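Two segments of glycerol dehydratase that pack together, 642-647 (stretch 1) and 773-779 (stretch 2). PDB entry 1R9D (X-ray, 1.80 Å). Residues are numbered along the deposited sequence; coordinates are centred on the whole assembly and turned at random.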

# COMPACT_ATOMS: atom_id res chain seq x y z
N SER A 642 -32.35 -3.19 -10.47
CA SER A 642 -31.80 -3.59 -11.77
C SER A 642 -32.72 -4.76 -12.16
O SER A 642 -33.94 -4.60 -12.18
N SER A 643 -32.16 -5.94 -12.46
CA SER A 643 -33.02 -7.08 -12.81
C SER A 643 -32.91 -8.19 -11.76
O SER A 643 -33.42 -9.30 -11.97
N ILE A 644 -32.28 -7.89 -10.63
CA ILE A 644 -32.06 -8.90 -9.59
C ILE A 644 -33.27 -9.35 -8.78
O ILE A 644 -33.19 -10.36 -8.08
N ASN A 645 -34.39 -8.64 -8.87
CA ASN A 645 -35.57 -9.05 -8.11
C ASN A 645 -36.06 -10.44 -8.53
O ASN A 645 -36.65 -11.17 -7.73
N VAL A 646 -35.81 -10.81 -9.78
CA VAL A 646 -36.21 -12.13 -10.27
C VAL A 646 -35.26 -13.17 -9.67
O VAL A 646 -35.70 -14.15 -9.08
N TYR A 647 -33.96 -12.94 -9.81
CA TYR A 647 -32.96 -13.86 -9.26
C TYR A 647 -33.09 -14.01 -7.75
O TYR A 647 -33.06 -15.13 -7.22
N LYS A 773 -35.77 -15.11 -20.56
CA LYS A 773 -37.22 -15.25 -20.45
C LYS A 773 -37.77 -14.95 -19.05
O LYS A 773 -38.88 -14.43 -18.92
N SER A 774 -36.99 -15.26 -18.02
CA SER A 774 -37.43 -15.02 -16.65
C SER A 774 -37.68 -13.53 -16.40
O SER A 774 -38.60 -13.16 -15.67
N ILE A 775 -36.86 -12.68 -17.01
CA ILE A 775 -36.99 -11.24 -16.87
C ILE A 775 -38.10 -10.75 -17.79
O ILE A 775 -38.86 -9.84 -17.43
N GLN A 776 -38.21 -11.34 -18.97
CA GLN A 776 -39.26 -10.95 -19.91
C GLN A 776 -40.61 -11.20 -19.25
O GLN A 776 -41.51 -10.35 -19.31
N ASN A 777 -40.76 -12.36 -18.63
CA ASN A 777 -42.01 -12.73 -17.98
C ASN A 777 -42.34 -11.85 -16.78
O ASN A 777 -43.51 -11.58 -16.51
N ASP A 778 -41.32 -11.42 -16.04
CA ASP A 778 -41.56 -10.57 -14.89
C ASP A 778 -42.15 -9.24 -15.37
O ASP A 778 -43.08 -8.71 -14.76
N ILE A 779 -41.61 -8.71 -16.46
CA ILE A 779 -42.10 -7.44 -17.01
C ILE A 779 -43.52 -7.58 -17.55
O ILE A 779 -44.36 -6.70 -17.34

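Residues 773-779 of glycerol dehydratase form a helical segment that packs against the loop and first helical turn of 642-647, with touching residues at least 128 apart in the sequence. The contact is small, burying 244 Å² over both sides, and is built from three side chains of each segment. Lys773, at the start of the helix, is extended with all four chi angles t and lies out of reach of the other stretch.

Ser774 is the first residue to engage. Its CA-to-CB bond points toward stretch 1, and its CB lies 3.9 Å from CG1 of Val646. Ser774 is in the p rotamer, and its OG is hydrogen-bonded to a residue flanking the stretches. Ile775 follows, with the closest CA-CA approach, 6.7 Å, to Val646. Its CB sets off sideways, but the m, t conformation carries the end of the chain nearer, bringing CD1 to 3.8 Å from CB of Ser643. That serine points toward the helix in the p rotamer, while its OG is hydrogen-bonded elsewhere in the structure.

Gln776 and Asn777, both m at chi1, are out of reach of stretch 1. One turn after Ser774, Asp778 again points toward stretch 1, in the t rotamer. Its CB packs 3.6 Å from CG2 of Val646, so the two methyls of this t-rotamer valine meet successive turns of the helix. Beyond this apolar contact, ND2 of Asn645 donates a hydrogen bond to OD1 of Asp778 (3.0 Å, N-H...O angle 157°). Asn645 leaves its backbone sideways, and its p rotamer helps bring the amide to the carboxylate, whose OD2 is hydrogen-bonded elsewhere in the structure. Ile779, m, t, closes the segment without touching stretch 1.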

# COMPACT_ATOMS: atom_id res chain seq x y z
CB SER A 642 -30.35 -4.05 -11.65
OG SER A 642 -29.79 -4.25 -12.94
CB SER A 643 -32.65 -7.64 -14.20
OG SER A 643 -31.32 -8.14 -14.25
CB ILE A 644 -30.94 -8.44 -8.61
CG1 ILE A 644 -30.28 -9.67 -7.98
CG2 ILE A 644 -31.52 -7.56 -7.51
CD1 ILE A 644 -29.01 -9.35 -7.19
CB ASN A 645 -36.70 -8.02 -8.25
CG ASN A 645 -37.15 -7.83 -9.69
OD1 ASN A 645 -36.38 -7.38 -10.54
ND2 ASN A 645 -38.41 -8.16 -9.95
CB VAL A 646 -36.16 -12.19 -11.81
CG1 VAL A 646 -36.46 -13.61 -12.30
CG2 VAL A 646 -37.17 -11.21 -12.40
CB TYR A 647 -31.55 -13.39 -9.61
CG TYR A 647 -30.47 -14.29 -9.04
CD1 TYR A 647 -30.40 -15.63 -9.41
CD2 TYR A 647 -29.52 -13.80 -8.15
CE1 TYR A 647 -29.40 -16.47 -8.90
CE2 TYR A 647 -28.52 -14.63 -7.63
CZ TYR A 647 -28.47 -15.96 -8.02
OH TYR A 647 -27.49 -16.78 -7.52
CB LYS A 773 -37.66 -16.66 -20.86
CG LYS A 773 -39.17 -16.84 -20.91
CD LYS A 773 -39.57 -18.28 -21.19
CE LYS A 773 -41.08 -18.43 -21.16
NZ LYS A 773 -41.50 -19.84 -21.43
CB SER A 774 -36.38 -15.54 -15.66
OG SER A 774 -35.15 -14.86 -15.81
CB ILE A 775 -35.66 -10.54 -17.19
CG1 ILE A 775 -34.59 -11.01 -16.19
CG2 ILE A 775 -35.82 -9.02 -17.15
CD1 ILE A 775 -33.17 -10.61 -16.56
CB GLN A 776 -39.19 -11.77 -21.19
CG GLN A 776 -37.95 -11.57 -22.03
CD GLN A 776 -38.03 -12.34 -23.34
OE1 GLN A 776 -38.62 -13.42 -23.38
NE2 GLN A 776 -37.44 -11.80 -24.40
CB ASN A 777 -41.98 -14.20 -17.55
CG ASN A 777 -42.01 -15.15 -18.73
OD1 ASN A 777 -42.43 -14.78 -19.83
ND2 ASN A 777 -41.58 -16.39 -18.51
CB ASP A 778 -40.26 -10.32 -14.11
CG ASP A 778 -40.49 -9.57 -12.81
OD1 ASP A 778 -39.80 -8.55 -12.56
OD2 ASP A 778 -41.36 -10.00 -12.02
CB ILE A 779 -41.17 -6.93 -18.13
CG1 ILE A 779 -39.80 -6.56 -17.54
CG2 ILE A 779 -41.80 -5.73 -18.84
CD1 ILE A 779 -38.74 -6.19 -18.57